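Local structure of IclR transcriptional regulator (Thermotoga maritima, 1MKM) at residues V89-R94 / D234-K239; V200-F205 / E238-I243; I121-R126 / S216-A221; G109-K114 / M129-Y134. The protein probably binds DNA through a winged helix-turn-helix domain and regulates transcription, most likely as a repressor, with a zinc site in its C-terminal domain. All coordinates share one frame; numbering follows the deposited sequence.

Contact 1: residues V89-R94 / D234-K239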
loop_
_atom_site.group_PDB
_atom_site.type_symbol
_atom_site.label_atom_id
_atom_site.label_comp_id
_atom_site.label_asym_id
_atom_site.label_seq_id
_atom_site.Cartn_x
_atom_site.Cartn_y
_atom_site.Cartn_z
ATOM N N VAL B 89 6.803 -25.815 -1.001
ATOM C CA VAL B 89 5.605 -25.043 -1.300
ATOM C C VAL B 89 4.409 -25.998 -1.297
ATOM O O VAL B 89 3.322 -25.650 -0.827
ATOM C CB VAL B 89 5.713 -24.333 -2.681
ATOM C CG1 VAL B 89 4.466 -23.520 -2.951
ATOM C CG2 VAL B 89 6.937 -23.416 -2.707
ATOM N N ASP B 90 4.616 -27.215 -1.794
ATOM C CA ASP B 90 3.530 -28.178 -1.819
ATOM C C ASP B 90 3.155 -28.606 -0.394
ATOM O O ASP B 90 1.964 -28.681 -0.054
ATOM C CB ASP B 90 3.917 -29.385 -2.683
ATOM C CG ASP B 90 2.758 -30.371 -2.894
ATOM O OD1 ASP B 90 1.579 -29.952 -3.009
ATOM O OD2 ASP B 90 3.045 -31.580 -2.962
ATOM N N ILE B 91 4.164 -28.858 0.439
ATOM C CA ILE B 91 3.919 -29.259 1.819
ATOM C C ILE B 91 3.122 -28.176 2.526
ATOM O O ILE B 91 2.292 -28.473 3.379
ATOM C CB ILE B 91 5.237 -29.486 2.601
ATOM C CG1 ILE B 91 6.067 -30.580 1.926
ATOM C CG2 ILE B 91 4.919 -29.872 4.048
ATOM C CD1 ILE B 91 7.397 -30.838 2.583
ATOM N N MET B 92 3.373 -26.916 2.179
ATOM C CA MET B 92 2.646 -25.827 2.816
ATOM C C MET B 92 1.195 -25.731 2.333
ATOM O O MET B 92 0.287 -25.389 3.103
ATOM C CB MET B 92 3.349 -24.503 2.557
ATOM C CG MET B 92 2.621 -23.292 3.123
ATOM S SD MET B 92 1.263 -22.658 2.093
ATOM C CE MET B 92 2.192 -22.039 0.717
ATOM N N LYS B 93 0.982 -26.027 1.055
ATOM C CA LYS B 93 -0.354 -25.953 0.485
ATOM C C LYS B 93 -1.201 -27.149 0.886
ATOM O O LYS B 93 -2.431 -27.077 0.869
ATOM C CB LYS B 93 -0.261 -25.843 -1.030
ATOM C CG LYS B 93 0.487 -24.610 -1.467
ATOM C CD LYS B 93 0.820 -24.664 -2.941
ATOM C CE LYS B 93 -0.362 -24.260 -3.784
ATOM N NZ LYS B 93 -0.724 -22.846 -3.508
ATOM N N ARG B 94 -0.543 -28.242 1.263
ATOM C CA ARG B 94 -1.261 -29.438 1.678
ATOM C C ARG B 94 -1.369 -29.586 3.190
ATOM O O ARG B 94 -1.949 -30.557 3.673
ATOM C CB ARG B 94 -0.613 -30.681 1.077
ATOM C CG ARG B 94 -0.508 -30.605 -0.433
ATOM C CD ARG B 94 -0.207 -31.950 -1.046
ATOM N NE ARG B 94 1.111 -32.456 -0.693
ATOM C CZ ARG B 94 1.538 -33.678 -0.985
ATOM N NH1 ARG B 94 0.743 -34.522 -1.631
ATOM N NH2 ARG B 94 2.760 -34.052 -0.642
ATOM N N ASP B 234 3.838 -37.559 7.645
ATOM C CA ASP B 234 3.519 -38.337 6.458
ATOM C C ASP B 234 3.962 -37.588 5.204
ATOM O O ASP B 234 4.756 -38.100 4.412
ATOM C CB ASP B 234 2.010 -38.593 6.380
ATOM C CG ASP B 234 1.653 -40.066 6.482
ATOM O OD1 ASP B 234 0.487 -40.408 6.184
ATOM O OD2 ASP B 234 2.525 -40.879 6.863
ATOM N N VAL B 235 3.434 -36.376 5.024
ATOM C CA VAL B 235 3.775 -35.560 3.863
ATOM C C VAL B 235 5.261 -35.225 3.917
ATOM O O VAL B 235 5.937 -35.149 2.890
ATOM C CB VAL B 235 2.965 -34.240 3.835
ATOM C CG1 VAL B 235 3.200 -33.508 2.522
ATOM C CG2 VAL B 235 1.490 -34.531 4.016
ATOM N N LEU B 236 5.762 -35.037 5.131
ATOM C CA LEU B 236 7.161 -34.704 5.343
ATOM C C LEU B 236 8.047 -35.808 4.785
ATOM O O LEU B 236 8.884 -35.570 3.907
ATOM C CB LEU B 236 7.419 -34.523 6.842
ATOM C CG LEU B 236 8.300 -33.359 7.303
ATOM C CD1 LEU B 236 7.978 -32.095 6.520
ATOM C CD2 LEU B 236 8.075 -33.141 8.788
ATOM N N LYS B 237 7.854 -37.023 5.288
ATOM C CA LYS B 237 8.652 -38.152 4.834
ATOM C C LYS B 237 8.493 -38.379 3.341
ATOM O O LYS B 237 9.435 -38.797 2.673
ATOM C CB LYS B 237 8.274 -39.427 5.594
ATOM C CG LYS B 237 9.441 -40.053 6.347
ATOM C CD LYS B 237 10.644 -40.295 5.435
ATOM C CE LYS B 237 11.818 -40.872 6.219
ATOM N NZ LYS B 237 13.052 -41.068 5.394
ATOM N N GLU B 238 7.307 -38.096 2.817
ATOM C CA GLU B 238 7.060 -38.278 1.392
ATOM C C GLU B 238 7.984 -37.399 0.550
ATOM O O GLU B 238 8.596 -37.874 -0.412
ATOM C CB GLU B 238 5.606 -37.950 1.043
ATOM C CG GLU B 238 5.288 -38.122 -0.440
ATOM C CD GLU B 238 3.942 -37.532 -0.835
ATOM O OE1 GLU B 238 2.939 -37.819 -0.150
ATOM O OE2 GLU B 238 3.885 -36.787 -1.837
ATOM N N LYS B 239 8.071 -36.117 0.905
ATOM C CA LYS B 239 8.921 -35.184 0.181
ATOM C C LYS B 239 10.364 -35.508 0.518
ATOM O O LYS B 239 11.234 -35.470 -0.347
ATOM C CB LYS B 239 8.602 -33.734 0.575
ATOM C CG LYS B 239 7.191 -33.274 0.218
ATOM C CD LYS B 239 6.965 -33.292 -1.292
ATOM C CE LYS B 239 5.579 -32.764 -1.669
ATOM N NZ LYS B 239 5.362 -32.761 -3.144
#
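Val-235 sends CG1, anti to its backbone N (chi1 -172°), between Ile-91 and Arg-94. It touches Arg-94 NH2 obliquely at 3.2 Å, and Ile-91 CG1 lies 4.1 Å from the same methyl. Leu-236 sets out in the other direction, toward strands 197-205 and 211-220, yet its CD1 meets Ile-91 CD1 beneath the polar layer. Helices 79-93 and 226-246 lie antiparallel, their local axes 163° apart, on one face of the IclR C-terminal domain sheet: an apolar seam next to the strands, charges outside. Glu-238 belongs to that outer layer. Its OE2 accepts a nearly straight bond from Arg-94 NH2 (3.2 Å), in the guanidinium plane but above the carboxylate plane. Lys-239 serves both layers: its CG is tight against Ile-91 CG1 at 3.4 Å, while NZ reaches the anti lone pair of Asp-90 OD2 at 2.6 Å. An alanine in place of Lys-239 would probably leave this carboxylate without its ammonium mate and open a gap beside Ile-91. Asp-90 OD2 also lies above one guanidinium face of Arg-94, toward its rim, a charge pairing without a directed N-H, and is likely to temper the repulsion between Arg-94 NH2 and Lys-239 NZ, 3.8 Å apart.

Contact 2: residues V200-F205 / E238-I243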
loop_
_atom_site.group_PDB
_atom_site.type_symbol
_atom_site.label_atom_id
_atom_site.label_comp_id
_atom_site.label_asym_id
_atom_site.label_seq_id
_atom_site.Cartn_x
_atom_site.Cartn_y
_atom_site.Cartn_z
ATOM N N VAL B 200 7.454 -30.979 13.457
ATOM C CA VAL B 200 7.619 -32.369 13.080
ATOM C C VAL B 200 8.691 -32.335 11.998
ATOM O O VAL B 200 8.598 -31.543 11.062
ATOM C CB VAL B 200 6.315 -32.986 12.512
ATOM C CG1 VAL B 200 6.615 -34.341 11.906
ATOM C CG2 VAL B 200 5.284 -33.136 13.617
ATOM N N GLY B 201 9.716 -33.172 12.130
ATOM C CA GLY B 201 10.781 -33.157 11.150
ATOM C C GLY B 201 11.286 -34.508 10.695
ATOM O O GLY B 201 11.193 -35.499 11.418
ATOM N N VAL B 202 11.841 -34.520 9.485
ATOM C CA VAL B 202 12.392 -35.710 8.843
ATOM C C VAL B 202 13.710 -35.301 8.169
ATOM O O VAL B 202 13.852 -34.160 7.726
ATOM C CB VAL B 202 11.414 -36.241 7.767
ATOM C CG1 VAL B 202 11.985 -37.464 7.082
ATOM C CG2 VAL B 202 10.080 -36.563 8.399
ATOM N N PRO B 203 14.693 -36.219 8.091
ATOM C CA PRO B 203 15.990 -35.914 7.464
ATOM C C PRO B 203 16.005 -35.982 5.939
ATOM O O PRO B 203 15.029 -36.376 5.307
ATOM C CB PRO B 203 16.929 -36.961 8.066
ATOM C CG PRO B 203 16.243 -37.393 9.319
ATOM C CD PRO B 203 14.801 -37.443 8.897
ATOM N N ILE B 204 17.137 -35.595 5.368
ATOM C CA ILE B 204 17.357 -35.618 3.926
ATOM C C ILE B 204 18.768 -36.170 3.752
ATOM O O ILE B 204 19.730 -35.529 4.163
ATOM C CB ILE B 204 17.323 -34.200 3.311
ATOM C CG1 ILE B 204 15.913 -33.605 3.381
ATOM C CG2 ILE B 204 17.784 -34.263 1.860
ATOM C CD1 ILE B 204 14.958 -34.126 2.298
ATOM N N PHE B 205 18.895 -37.347 3.144
ATOM C CA PHE B 205 20.208 -37.961 2.954
ATOM C C PHE B 205 20.845 -37.655 1.594
ATOM O O PHE B 205 20.158 -37.336 0.611
ATOM C CB PHE B 205 20.103 -39.476 3.161
ATOM C CG PHE B 205 19.499 -39.855 4.483
ATOM C CD1 PHE B 205 18.347 -40.640 4.541
ATOM C CD2 PHE B 205 20.054 -39.384 5.678
ATOM C CE1 PHE B 205 17.751 -40.947 5.774
ATOM C CE2 PHE B 205 19.467 -39.685 6.912
ATOM C CZ PHE B 205 18.315 -40.466 6.961
ATOM N N GLU B 238 7.307 -38.096 2.817
ATOM C CA GLU B 238 7.060 -38.278 1.392
ATOM C C GLU B 238 7.984 -37.399 0.550
ATOM O O GLU B 238 8.596 -37.874 -0.412
ATOM C CB GLU B 238 5.606 -37.950 1.043
ATOM C CG GLU B 238 5.288 -38.122 -0.440
ATOM C CD GLU B 238 3.942 -37.532 -0.835
ATOM O OE1 GLU B 238 2.939 -37.819 -0.150
ATOM O OE2 GLU B 238 3.885 -36.787 -1.837
ATOM N N LYS B 239 8.071 -36.117 0.905
ATOM C CA LYS B 239 8.921 -35.184 0.181
ATOM C C LYS B 239 10.364 -35.508 0.518
ATOM O O LYS B 239 11.234 -35.470 -0.347
ATOM C CB LYS B 239 8.602 -33.734 0.575
ATOM C CG LYS B 239 7.191 -33.274 0.218
ATOM C CD LYS B 239 6.965 -33.292 -1.292
ATOM C CE LYS B 239 5.579 -32.764 -1.669
ATOM N NZ LYS B 239 5.362 -32.761 -3.144
ATOM N N ALA B 240 10.622 -35.833 1.779
ATOM C CA ALA B 240 11.981 -36.168 2.184
ATOM C C ALA B 240 12.557 -37.210 1.226
ATOM O O ALA B 240 13.574 -36.978 0.558
ATOM C CB ALA B 240 11.986 -36.703 3.606
ATOM N N GLU B 241 11.896 -38.362 1.156
ATOM C CA GLU B 241 12.338 -39.439 0.286
ATOM C C GLU B 241 12.597 -38.953 -1.139
ATOM O O GLU B 241 13.626 -39.275 -1.734
ATOM C CB GLU B 241 11.298 -40.565 0.281
ATOM C CG GLU B 241 11.528 -41.602 -0.798
ATOM C CD GLU B 241 10.622 -42.803 -0.652
ATOM O OE1 GLU B 241 9.406 -42.600 -0.422
ATOM O OE2 GLU B 241 11.129 -43.943 -0.775
ATOM N N GLU B 242 11.669 -38.172 -1.682
ATOM C CA GLU B 242 11.817 -37.659 -3.045
ATOM C C GLU B 242 13.042 -36.768 -3.202
ATOM O O GLU B 242 13.793 -36.898 -4.175
ATOM C CB GLU B 242 10.569 -36.879 -3.463
ATOM C CG GLU B 242 10.751 -36.067 -4.738
ATOM C CD GLU B 242 10.905 -36.932 -5.966
ATOM O OE1 GLU B 242 11.701 -37.890 -5.923
ATOM O OE2 GLU B 242 10.233 -36.650 -6.981
ATOM N N ILE B 243 13.223 -35.854 -2.246
ATOM C CA ILE B 243 14.351 -34.921 -2.243
ATOM C C ILE B 243 15.650 -35.680 -2.064
ATOM O O ILE B 243 16.595 -35.508 -2.843
ATOM C CB ILE B 243 14.248 -33.891 -1.090
ATOM C CG1 ILE B 243 12.971 -33.058 -1.234
ATOM C CG2 ILE B 243 15.470 -32.986 -1.091
ATOM C CD1 ILE B 243 12.575 -32.315 0.031
#
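Where the C-terminal helix 226-246 packs on the antiparallel sheet of the IclR C-terminal domain, Val-202 and Ile-204 of strand 197-205 meet Ala-240 and Ile-243. Helix and strand run in nearly the same direction, 9° apart, and their local axes approach to 7.5 Å. The small side chain of Ala-240 suits such a separation: its methyl faces the strand directly, with Val-202 CG1 at 3.6 Å from Ala-240 CB and the carbonyl oxygen of Pro-203 at 3.5 Å from the same carbon. Val-202 can present that methyl because CG1 stands anti to its backbone N. Ile-204 works differently: its CB does not point at the helix, and the outer carbon makes the reach. With chi2 at -79° its chain bends, and CD1 lies against the helix backbone, 3.6 Å from Ala-240 CA. The same CD1 presses on Ile-243 CB at 3.5 Å, closer than carbons usually pack, and the two isoleucine side chains cross at about a right angle. Their CG2 methyls also meet, 4.0 Å apart. All the touching residues are buried, and the side-chain contacts are purely apolar. Around them, Ile-204 also packs on Ala-213 and Val-215 of the adjacent strand 211-220, and Val-202 on Leu-236 one turn earlier in the helix. Ile-243 reaches Ala-84 of helix 79-93, so the contact joins side chains of two helices and two strands.

Contact 3: residues I121-R126 / S216-A221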
loop_
_atom_site.group_PDB
_atom_site.type_symbol
_atom_site.label_atom_id
_atom_site.label_comp_id
_atom_site.label_asym_id
_atom_site.label_seq_id
_atom_site.Cartn_x
_atom_site.Cartn_y
_atom_site.Cartn_z
ATOM N N ILE B 121 2.797 -17.323 12.738
ATOM C CA ILE B 121 3.027 -18.145 13.927
ATOM C C ILE B 121 4.048 -17.452 14.819
ATOM O O ILE B 121 4.979 -16.825 14.324
ATOM C CB ILE B 121 3.516 -19.556 13.556
ATOM C CG1 ILE B 121 4.760 -19.480 12.662
ATOM C CG2 ILE B 121 2.372 -20.323 12.869
ATOM C CD1 ILE B 121 5.273 -20.862 12.228
ATOM N N PRO B 122 3.881 -17.550 16.149
ATOM C CA PRO B 122 4.797 -16.914 17.108
ATOM C C PRO B 122 6.224 -17.451 17.139
ATOM O O PRO B 122 6.771 -17.687 18.209
ATOM C CB PRO B 122 4.074 -17.093 18.443
ATOM C CG PRO B 122 3.357 -18.387 18.260
ATOM C CD PRO B 122 2.810 -18.283 16.847
ATOM N N MET B 123 6.823 -17.618 15.960
ATOM C CA MET B 123 8.187 -18.134 15.815
ATOM C C MET B 123 9.067 -17.102 15.111
ATOM O O MET B 123 8.633 -16.467 14.154
ATOM C CB MET B 123 8.156 -19.423 14.991
ATOM C CG MET B 123 9.482 -20.124 14.824
ATOM S SD MET B 123 9.285 -21.627 13.850
ATOM C CE MET B 123 10.901 -21.782 13.094
ATOM N N VAL B 124 10.297 -16.917 15.583
ATOM C CA VAL B 124 11.191 -15.952 14.944
ATOM C C VAL B 124 12.260 -16.683 14.151
ATOM O O VAL B 124 13.306 -17.040 14.683
ATOM C CB VAL B 124 11.891 -15.021 15.963
ATOM C CG1 VAL B 124 12.742 -13.999 15.222
ATOM C CG2 VAL B 124 10.866 -14.302 16.819
ATOM N N SER B 125 11.986 -16.905 12.872
ATOM C CA SER B 125 12.916 -17.599 11.993
ATOM C C SER B 125 13.057 -16.826 10.693
ATOM O O SER B 125 12.127 -16.161 10.255
ATOM C CB SER B 125 12.390 -19.001 11.688
ATOM O OG SER B 125 11.140 -18.918 11.027
ATOM N N ARG B 126 14.225 -16.908 10.082
ATOM C CA ARG B 126 14.473 -16.224 8.818
ATOM C C ARG B 126 15.656 -16.898 8.169
ATOM O O ARG B 126 16.461 -17.527 8.857
ATOM C CB ARG B 126 14.756 -14.729 9.031
ATOM C CG ARG B 126 15.989 -14.402 9.859
ATOM C CD ARG B 126 16.341 -12.918 9.744
ATOM N NE ARG B 126 15.242 -12.050 10.164
ATOM C CZ ARG B 126 14.882 -11.858 11.429
ATOM N NH1 ARG B 126 15.541 -12.468 12.402
ATOM N NH2 ARG B 126 13.854 -11.070 11.722
ATOM N N SER B 216 10.994 -29.564 8.067
ATOM C CA SER B 216 10.030 -29.696 9.139
ATOM C C SER B 216 8.812 -28.812 8.949
ATOM O O SER B 216 8.834 -27.855 8.167
ATOM C CB SER B 216 10.692 -29.411 10.496
ATOM O OG SER B 216 11.181 -28.092 10.588
ATOM N N ILE B 217 7.736 -29.159 9.646
ATOM C CA ILE B 217 6.505 -28.385 9.585
ATOM C C ILE B 217 6.443 -27.679 10.919
ATOM O O ILE B 217 6.703 -28.291 11.953
ATOM C CB ILE B 217 5.270 -29.288 9.409
ATOM C CG1 ILE B 217 5.202 -29.794 7.959
ATOM C CG2 ILE B 217 4.025 -28.546 9.819
ATOM C CD1 ILE B 217 4.094 -30.817 7.705
ATOM N N SER B 218 6.091 -26.400 10.911
ATOM C CA SER B 218 6.054 -25.657 12.152
ATOM C C SER B 218 4.768 -24.887 12.349
ATOM O O SER B 218 4.226 -24.325 11.412
ATOM C CB SER B 218 7.257 -24.706 12.199
ATOM O OG SER B 218 8.433 -25.395 11.784
ATOM N N GLY B 219 4.281 -24.862 13.580
ATOM C CA GLY B 219 3.064 -24.131 13.856
ATOM C C GLY B 219 2.779 -24.046 15.338
ATOM O O GLY B 219 3.582 -24.497 16.156
ATOM N N VAL B 220 1.643 -23.468 15.691
ATOM C CA VAL B 220 1.295 -23.364 17.092
ATOM C C VAL B 220 1.002 -24.752 17.654
ATOM O O VAL B 220 0.496 -25.634 16.950
ATOM C CB VAL B 220 0.074 -22.457 17.310
ATOM C CG1 VAL B 220 -0.210 -22.334 18.799
ATOM C CG2 VAL B 220 0.341 -21.086 16.716
ATOM N N ALA B 221 1.333 -24.923 18.930
ATOM C CA ALA B 221 1.165 -26.179 19.642
ATOM C C ALA B 221 -0.212 -26.808 19.490
ATOM O O ALA B 221 -0.326 -28.015 19.234
ATOM C CB ALA B 221 1.478 -25.962 21.113
#
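Ile-121 and Met-123 both direct their side chains at strand 211-220, whereas Pro-122 between them lies flank-on to it. An inverse gamma turn centred on Pro-122 accompanies this pattern, closed by a 2.6 Å bond from Met-123 N to Ile-121 O. The two branches of Ile-121 lie one after the other along the strand backbone. Its CG1 takes the crowded position between backbone N and carbonyl carbon (chi1 55°), and CD1 comes to 3.7 Å from Ser-218 O. The other branch, CG2, rests on the main chain of Gly-219, 4.0 Å from its CA. Pro-122 meets Val-220 at about a right angle, its ring carbon CD 3.7 Å from Val-220 CG2. Met-123 is extended: CG is anti to the backbone N and the chain stays straight at chi2 (179°), putting SD 4.0 Å from Ser-218 CB. Ser-218 OG is buried here without a partner in the model. A bound zinc ion lies about 4 Å from the Ser-218 side chain, as does the side chain of Cys-199, which with Asp-189 is a zinc-binding residue; the loop covers the sheet beside the metal site. Strands 98-105 and 197-205 flank strand 211-220, and the loop packs on both, Met-123 touching His-100 and Ile-197. Beyond them, at a subunit interface, Pro-122 also packs on Val-220 of the second subunit, whose Ile-195 meets Val-220 of this chain.

Contact 4: residues G109-K114 / M129-Y134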
loop_
_atom_site.group_PDB
_atom_site.type_symbol
_atom_site.label_atom_id
_atom_site.label_comp_id
_atom_site.label_asym_id
_atom_site.label_seq_id
_atom_site.Cartn_x
_atom_site.Cartn_y
_atom_site.Cartn_z
ATOM N N GLY B 109 22.731 -25.810 12.553
ATOM C CA GLY B 109 21.909 -25.875 11.365
ATOM C C GLY B 109 21.669 -24.454 10.882
ATOM O O GLY B 109 21.783 -23.494 11.650
ATOM N N VAL B 110 21.357 -24.313 9.601
ATOM C CA VAL B 110 21.080 -22.998 9.040
ATOM C C VAL B 110 19.801 -23.020 8.207
ATOM O O VAL B 110 19.579 -23.923 7.403
ATOM C CB VAL B 110 22.208 -22.488 8.103
ATOM C CG1 VAL B 110 21.938 -21.039 7.777
ATOM C CG2 VAL B 110 23.569 -22.658 8.733
ATOM N N TYR B 111 18.959 -22.021 8.396
ATOM C CA TYR B 111 17.736 -21.945 7.613
ATOM C C TYR B 111 18.107 -21.575 6.177
ATOM O O TYR B 111 18.635 -20.495 5.913
ATOM C CB TYR B 111 16.815 -20.908 8.217
ATOM C CG TYR B 111 16.103 -21.398 9.447
ATOM C CD1 TYR B 111 16.093 -20.645 10.613
ATOM C CD2 TYR B 111 15.408 -22.612 9.436
ATOM C CE1 TYR B 111 15.399 -21.086 11.741
ATOM C CE2 TYR B 111 14.724 -23.059 10.555
ATOM C CZ TYR B 111 14.726 -22.292 11.699
ATOM O OH TYR B 111 14.074 -22.739 12.820
ATOM N N ILE B 112 17.856 -22.485 5.247
ATOM C CA ILE B 112 18.200 -22.226 3.865
ATOM C C ILE B 112 16.994 -22.037 2.966
ATOM O O ILE B 112 17.139 -21.759 1.779
ATOM C CB ILE B 112 19.120 -23.340 3.315
ATOM C CG1 ILE B 112 18.602 -24.714 3.760
ATOM C CG2 ILE B 112 20.550 -23.116 3.812
ATOM C CD1 ILE B 112 19.292 -25.870 3.091
ATOM N N ASP B 113 15.805 -22.192 3.536
ATOM C CA ASP B 113 14.554 -21.985 2.810
ATOM C C ASP B 113 13.382 -22.036 3.787
ATOM O O ASP B 113 13.424 -22.746 4.793
ATOM C CB ASP B 113 14.353 -23.045 1.726
ATOM C CG ASP B 113 13.415 -22.575 0.615
ATOM O OD1 ASP B 113 12.517 -21.757 0.887
ATOM O OD2 ASP B 113 13.571 -23.029 -0.537
ATOM N N LYS B 114 12.338 -21.272 3.503
ATOM C CA LYS B 114 11.174 -21.266 4.369
ATOM C C LYS B 114 9.935 -20.838 3.588
ATOM O O LYS B 114 9.953 -19.838 2.858
ATOM C CB LYS B 114 11.404 -20.319 5.567
ATOM C CG LYS B 114 10.216 -20.165 6.519
ATOM C CD LYS B 114 10.368 -18.909 7.373
ATOM C CE LYS B 114 9.343 -18.854 8.494
ATOM N NZ LYS B 114 9.443 -17.604 9.306
ATOM N N MET B 129 19.644 -17.609 9.382
ATOM C CA MET B 129 19.690 -17.786 10.830
ATOM C C MET B 129 20.176 -19.188 11.186
ATOM O O MET B 129 20.064 -20.116 10.385
ATOM C CB MET B 129 18.301 -17.538 11.408
ATOM C CG MET B 129 18.212 -17.604 12.909
ATOM S SD MET B 129 16.535 -17.247 13.428
ATOM C CE MET B 129 16.444 -15.470 13.048
ATOM N N LYS B 130 20.714 -19.347 12.392
ATOM C CA LYS B 130 21.257 -20.646 12.820
ATOM C C LYS B 130 20.329 -21.380 13.779
ATOM O O LYS B 130 19.606 -20.750 14.553
ATOM C CB LYS B 130 22.619 -20.444 13.498
ATOM C CG LYS B 130 23.623 -19.683 12.656
ATOM C CD LYS B 130 24.184 -20.543 11.542
ATOM C CE LYS B 130 25.494 -21.167 11.960
ATOM N NZ LYS B 130 26.462 -20.110 12.386
ATOM N N VAL B 131 20.343 -22.705 13.731
ATOM C CA VAL B 131 19.483 -23.474 14.628
ATOM C C VAL B 131 20.175 -24.574 15.401
ATOM O O VAL B 131 20.987 -25.333 14.850
ATOM C CB VAL B 131 18.280 -24.120 13.898
ATOM C CG1 VAL B 131 17.411 -23.045 13.305
ATOM C CG2 VAL B 131 18.749 -25.044 12.838
ATOM N N ASP B 132 19.833 -24.639 16.688
ATOM C CA ASP B 132 20.370 -25.642 17.589
ATOM C C ASP B 132 19.849 -26.976 17.087
ATOM O O ASP B 132 18.642 -27.144 16.925
ATOM C CB ASP B 132 19.871 -25.387 19.009
ATOM C CG ASP B 132 20.268 -24.027 19.523
ATOM O OD1 ASP B 132 21.475 -23.705 19.479
ATOM O OD2 ASP B 132 19.375 -23.277 19.973
ATOM N N LEU B 133 20.757 -27.912 16.830
ATOM C CA LEU B 133 20.379 -29.223 16.326
ATOM C C LEU B 133 19.761 -30.149 17.367
ATOM O O LEU B 133 19.446 -31.297 17.059
ATOM C CB LEU B 133 21.590 -29.914 15.698
ATOM C CG LEU B 133 22.001 -29.510 14.278
ATOM C CD1 LEU B 133 23.270 -30.251 13.867
ATOM C CD2 LEU B 133 20.875 -29.847 13.305
ATOM N N TYR B 134 19.566 -29.664 18.587
ATOM C CA TYR B 134 19.000 -30.518 19.616
ATOM C C TYR B 134 17.609 -30.124 20.088
ATOM O O TYR B 134 16.783 -31.003 20.358
ATOM C CB TYR B 134 19.935 -30.592 20.823
ATOM C CG TYR B 134 20.095 -29.282 21.568
ATOM C CD1 TYR B 134 20.997 -28.309 21.137
ATOM C CD2 TYR B 134 19.330 -29.012 22.702
ATOM C CE1 TYR B 134 21.134 -27.104 21.821
ATOM C CE2 TYR B 134 19.455 -27.815 23.382
ATOM C CZ TYR B 134 20.355 -26.865 22.940
ATOM O OH TYR B 134 20.452 -25.669 23.614
#
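Tyr-111 lies across Val-131 and alongside Met-129 where the short edge strand 130-132 joins strand 108-115. Its CB is 4.0 Å from Met-129 O, the oxygen that accepts the bond from Tyr-111 N (3.0 Å). CG stands anti to the carbonyl carbon (chi1 -77°), and the ring extends across Val-131. CD1 meets Met-129 CB at 3.9 Å, that carbon lying at the ring edge and in its plane. Farther out one face lies against Val-131 CG1 near the CE1-CZ rim, the methyl being 3.2 Å from both CE1 and CZ. The tip, OH, stays by the same methyl at 3.4 Å, and the Tyr-111 side chain as a whole comes about 5 Å from a bound zinc ion. An alanine here would probably leave the Val-131 methyl uncovered and open a gap beside the metal site. Gly-109 and Val-131 form an antiparallel hydrogen-bonded pair, with Val-131 N to Gly-109 O at 2.7 Å and Gly-109 N to Val-131 O at 2.9 Å. Val-131 CG2 packs against the main chain of Gly-109. Beside this pair, Val-110 and Lys-130 are a non-hydrogen-bonded pair on the other face. Main-chain bonds thus join the strands and fix their register, while Val-131 fits Gly-109 and the Tyr-111 ring by side-chain packing.

From the N terminus, past the winged helix-turn-helix domain, the chain first enters contact 1 at 89-94, at the end of helix 79-93. Strand 108-115 then opens contact 4, which 129-134 closes after a short excursion. That excursion contains 121-126, the first half of contact 3, so contacts 3 and 4 cross. Contact 2 opens at 200-205, before 216-221 closes contact 3, and these two cross as well. Helix 226-246 finally closes contact 1 and contact 2 with overlapping segments. Contacts 3 and 4 therefore both fall within the span of contact 1. Together they tie an edge strand, the loop beside the zinc, the central strands and two packed helices into one domain.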